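Local coordinates for cerato-platanin-like protein (Moniliophthora perniciosa, PDB 3SUK), which is of unknown function but belongs to the cerato-platanins, small secreted fungal proteins built on a double-psi beta barrel, at residues N29-S32 against Q33-T37; S51-G55 against F56-A60. All blocks are in the same frame, centred on the assembly; numbering follows the deposited sequence.

Contact 1 (N29-S32 against Q33-T37)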
loop_
_atom_site.group_PDB
_atom_site.type_symbol
_atom_site.label_atom_id
_atom_site.label_comp_id
_atom_site.label_asym_id
_atom_site.label_seq_id
_atom_site.Cartn_x
_atom_site.Cartn_y
_atom_site.Cartn_z
ATOM N N ASN A 29 8.299 14.477 6.436
ATOM C CA ASN A 29 7.447 13.671 5.528
ATOM C C ASN A 29 6.591 12.567 6.185
ATOM O O ASN A 29 5.898 11.853 5.552
ATOM C CB ASN A 29 8.296 13.090 4.384
ATOM C CG ASN A 29 8.789 14.147 3.447
ATOM O OD1 ASN A 29 8.038 14.892 2.928
ATOM N ND2 ASN A 29 10.073 14.197 3.241
ATOM N N GLY A 30 6.652 12.487 7.502
ATOM C CA GLY A 30 5.918 11.481 8.236
ATOM C C GLY A 30 4.419 11.670 8.228
ATOM O O GLY A 30 3.929 12.748 8.038
ATOM N N LEU A 31 3.723 10.566 8.363
ATOM C CA LEU A 31 2.287 10.534 8.294
ATOM C C LEU A 31 1.563 10.464 9.619
ATOM O O LEU A 31 0.390 10.565 9.645
ATOM C CB LEU A 31 1.818 9.363 7.419
ATOM C CG LEU A 31 2.311 9.433 5.965
ATOM C CD1 LEU A 31 1.929 8.162 5.209
ATOM C CD2 LEU A 31 1.745 10.613 5.271
ATOM N N SER A 32 2.307 10.302 10.702
ATOM C CA SER A 32 1.676 10.038 12.013
ATOM C C SER A 32 0.747 11.179 12.466
ATOM O O SER A 32 -0.194 10.949 13.133
ATOM C CB SER A 32 2.717 9.769 13.111
ATOM O OG SER A 32 3.256 8.487 12.937
ATOM N N GLN A 33 1.084 12.419 12.180
ATOM C CA GLN A 33 0.163 13.505 12.577
ATOM C C GLN A 33 -1.137 13.512 11.769
ATOM O O GLN A 33 -2.196 13.759 12.272
ATOM C CB GLN A 33 0.842 14.865 12.596
ATOM C CG GLN A 33 1.772 15.057 13.752
ATOM C CD GLN A 33 1.143 14.698 15.084
ATOM O OE1 GLN A 33 0.084 15.176 15.417
ATOM N NE2 GLN A 33 1.804 13.797 15.846
ATOM N N ARG A 34 -1.005 13.284 10.478
ATOM C CA ARG A 34 -2.146 13.225 9.605
ATOM C C ARG A 34 -3.033 12.029 9.867
ATOM O O ARG A 34 -4.230 12.148 9.939
ATOM C CB ARG A 34 -1.662 13.231 8.125
ATOM C CG ARG A 34 -0.841 14.468 7.707
ATOM C CD ARG A 34 -0.371 14.400 6.276
ATOM N NE ARG A 34 -1.514 14.546 5.418
ATOM C CZ ARG A 34 -1.472 14.482 4.115
ATOM N NH1 ARG A 34 -0.342 14.254 3.489
ATOM N NH2 ARG A 34 -2.580 14.646 3.438
ATOM N N PHE A 35 -2.396 10.867 9.965
ATOM C CA PHE A 35 -3.088 9.585 10.081
ATOM C C PHE A 35 -2.467 8.761 11.195
ATOM O O PHE A 35 -1.556 8.009 10.986
ATOM C CB PHE A 35 -2.966 8.829 8.735
ATOM C CG PHE A 35 -3.383 9.666 7.542
ATOM C CD1 PHE A 35 -4.722 10.002 7.342
ATOM C CD2 PHE A 35 -2.451 10.145 6.661
ATOM C CE1 PHE A 35 -5.089 10.794 6.297
ATOM C CE2 PHE A 35 -2.844 10.929 5.624
ATOM C CZ PHE A 35 -4.129 11.255 5.446
ATOM N N PRO A 36 -2.962 8.908 12.404
ATOM C CA PRO A 36 -2.332 8.239 13.558
ATOM C C PRO A 36 -2.365 6.700 13.525
ATOM O O PRO A 36 -1.532 6.042 14.076
ATOM C CB PRO A 36 -3.082 8.811 14.786
ATOM C CG PRO A 36 -3.678 10.040 14.359
ATOM C CD PRO A 36 -3.960 9.898 12.827
ATOM N N THR A 37 -3.363 6.172 12.859
ATOM C CA THR A 37 -3.540 4.741 12.729
ATOM C C THR A 37 -3.725 4.293 11.259
ATOM O O THR A 37 -4.165 5.051 10.433
ATOM C CB THR A 37 -4.795 4.236 13.479
ATOM O OG1 THR A 37 -5.945 4.826 12.913
ATOM C CG2 THR A 37 -4.739 4.499 14.988
HETATM O O HOH W 1 1.849 13.589 9.664
#

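Contact 2 (S51-G55 against F56-A60)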
loop_
_atom_site.group_PDB
_atom_site.type_symbol
_atom_site.label_atom_id
_atom_site.label_comp_id
_atom_site.label_asym_id
_atom_site.label_seq_id
_atom_site.Cartn_x
_atom_site.Cartn_y
_atom_site.Cartn_z
ATOM N N SER A 51 8.816 -0.094 -2.133
ATOM C CA SER A 51 10.249 0.143 -2.338
ATOM C C SER A 51 10.538 1.569 -2.763
ATOM O O SER A 51 11.653 2.019 -2.695
ATOM C CB SER A 51 10.844 -0.872 -3.321
ATOM O OG SER A 51 10.123 -0.999 -4.494
ATOM N N ASP A 52 9.500 2.295 -3.161
ATOM C CA ASP A 52 9.641 3.733 -3.456
ATOM C C ASP A 52 9.989 4.518 -2.192
ATOM O O ASP A 52 10.516 5.575 -2.263
ATOM C CB ASP A 52 8.390 4.345 -4.114
ATOM C CG ASP A 52 8.220 3.951 -5.561
ATOM O OD1 ASP A 52 9.052 3.252 -6.088
ATOM O OD2 ASP A 52 7.260 4.387 -6.158
ATOM N N ILE A 53 9.583 3.981 -1.058
ATOM C CA ILE A 53 9.863 4.591 0.217
ATOM C C ILE A 53 11.165 3.948 0.758
ATOM O O ILE A 53 11.183 2.817 1.148
ATOM C CB ILE A 53 8.673 4.383 1.209
ATOM C CG1 ILE A 53 7.477 5.250 0.789
ATOM C CG2 ILE A 53 9.095 4.721 2.605
ATOM C CD1 ILE A 53 6.148 4.841 1.408
ATOM N N GLY A 54 12.230 4.734 0.715
ATOM C CA GLY A 54 13.552 4.320 1.153
ATOM C C GLY A 54 13.613 4.019 2.629
ATOM O O GLY A 54 14.379 3.218 3.071
ATOM N N GLY A 55 12.851 4.753 3.408
ATOM C CA GLY A 55 12.896 4.670 4.848
ATOM C C GLY A 55 12.339 5.955 5.431
ATOM O O GLY A 55 11.608 6.660 4.768
ATOM N N PHE A 56 12.765 6.272 6.644
ATOM C CA PHE A 56 12.306 7.429 7.393
ATOM C C PHE A 56 12.437 8.699 6.609
ATOM O O PHE A 56 13.392 8.931 5.973
ATOM C CB PHE A 56 13.232 7.612 8.606
ATOM C CG PHE A 56 12.813 8.708 9.523
ATOM C CD1 PHE A 56 11.770 8.543 10.377
ATOM C CD2 PHE A 56 13.450 9.893 9.508
ATOM C CE1 PHE A 56 11.369 9.572 11.214
ATOM C CE2 PHE A 56 13.045 10.911 10.344
ATOM C CZ PHE A 56 11.996 10.714 11.181
ATOM N N ASN A 57 11.391 9.517 6.679
ATOM C CA ASN A 57 11.338 10.840 6.098
ATOM C C ASN A 57 11.401 10.829 4.582
ATOM O O ASN A 57 11.745 11.790 3.957
ATOM C CB ASN A 57 12.389 11.786 6.742
ATOM C CG ASN A 57 12.090 13.219 6.499
ATOM O OD1 ASN A 57 10.952 13.603 6.467
ATOM N ND2 ASN A 57 13.112 14.002 6.245
ATOM N N SER A 58 11.000 9.721 3.980
ATOM C CA SER A 58 11.040 9.668 2.533
ATOM C C SER A 58 10.007 10.645 1.958
ATOM O O SER A 58 8.912 10.689 2.445
ATOM C CB SER A 58 10.671 8.269 2.081
ATOM O OG SER A 58 10.453 8.274 0.705
ATOM N N PRO A 59 10.343 11.354 0.892
ATOM C CA PRO A 59 9.334 12.189 0.243
ATOM C C PRO A 59 8.260 11.351 -0.452
ATOM O O PRO A 59 7.299 11.931 -0.832
ATOM C CB PRO A 59 10.140 13.018 -0.750
ATOM C CG PRO A 59 11.252 12.097 -1.124
ATOM C CD PRO A 59 11.644 11.480 0.198
ATOM N N ALA A 60 8.447 10.036 -0.568
ATOM C CA ALA A 60 7.455 9.149 -1.164
ATOM C C ALA A 60 6.415 8.645 -0.131
ATOM O O ALA A 60 5.449 8.029 -0.481
ATOM C CB ALA A 60 8.138 7.994 -1.868
HETATM O O HOH W 2 12.773 7.435 -0.319
#

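Contact 1 (N29-S32 against Q33-T37)
Gln33 sits just past the bend that starts at Leu31, its N 3.2 Å from Leu31 O but badly angled for a bond. Its side chain folds back beside its own backbone N and turns away from Leu31. Arg34 comes next and is tied back through water: its N donates to water 1 at 3.0 Å, and the same water donates to Gly30 O at 2.8 Å. The Arg34 chain bends at chi3 (70°), which brings one face of the guanidinium against Phe35 CE2, 3.8 Å above its plane and toward the rim of the guanidinium. Arg34 CB lies over a face of the Phe35 ring, near the ring's rim. The far end, NH2, forms a salt bridge with OXT of the C-terminal Leu125, and Arg34 CD lies beside Leu31 CD2. Phe35 closes the turn: its N donates to Leu31 O at 2.8 Å, with 166° at the hydrogen and the donor almost straight ahead of the carbonyl (175°). The ring hangs over the same turn, CD2 being 4.4 Å from Leu31 CB, and the side chain also touches Ser40, Pro42 and Leu125. Pro36 has no N-H to extend the pattern to Ser32 O; instead its CA-H approaches that oxygen, CA to O 3.5 Å, and its CG lies 3.8 Å from the same atom. Ser32 points its hydroxyl the other way, to Asn20 OD1. The bond four residues back makes this an alpha-turn in the long loop between strands 4-8 and 47-50. Proline stops its bonding from running on, while the Arg34 bridge links this surface turn to the carboxylate at the chain's end and probably steadies the charge of both groups.

Contact 2 (S51-G55 against F56-A60)
Ser58 OG lies anti to the backbone N (chi1 169°) and swings back beside its own carbonyl, over the peptide that follows, while Ser58 CB faces Ile53. Ile53, with CG1 beside its N (chi1 -72°), splits its two branches between two partners: CG2 meets Ser58 CB at 3.9 Å, and CG1 lies along Ala60, 3.7 Å from its O. The Ile53 side chain also packs on Cys24. The methyl of Ala60 packs against Asp52 O, with CB 3.4 Å from it. Ser58 OG accepts from Ala60 N at 3.0 Å (155° at the hydrogen), an ST turn that brings Ala60 back to Ile53. Water 2 bridges the two arms, 2.7 Å from Ser58 OG and taking the Gly54 N-H at 2.9 Å. At the far end a type II beta turn runs from Gly55 to Ser58; its closing bond, Ser58 N to Gly55 O, is weak at 3.2 Å, and Asn57 occupies the left-handed third position. A side chain at Gly55 would be jammed against Gly54 O and Phe56 N. The Phe56 side chain touches Ser25 and Thr26, and Asp52 OD2 bonds Tyr65 OH. With an alanine in place of Ile53 both branches are gone, which would probably open a gap beside Ser58 CB and the Ala60 methyl. The loop joining strands 47-50 and 64-71 is thus held by one apolar wedge and a doubly engaged hydroxyl, so that the buried Ser58 OG has both a backbone N-H and a water for partners.

Contact 1 and contact 2 lie in successive loops, before and after strand 47-50, with centres about 14 Å apart. They touch at Asn29: its N is 2.8 Å from Asn57 OD1, a probable hydrogen bond, and its CB packs 3.1 Å from Ser58 O. The beginning of 29-37 therefore lies against the second half of 51-60. Cys24 provides a further connection, since Leu31 bonds its backbone, Ile53 packs on it, and its disulfide partner Cys61 directly follows Ala60. The two turns form loop structure outside the strands of the double-psi barrel.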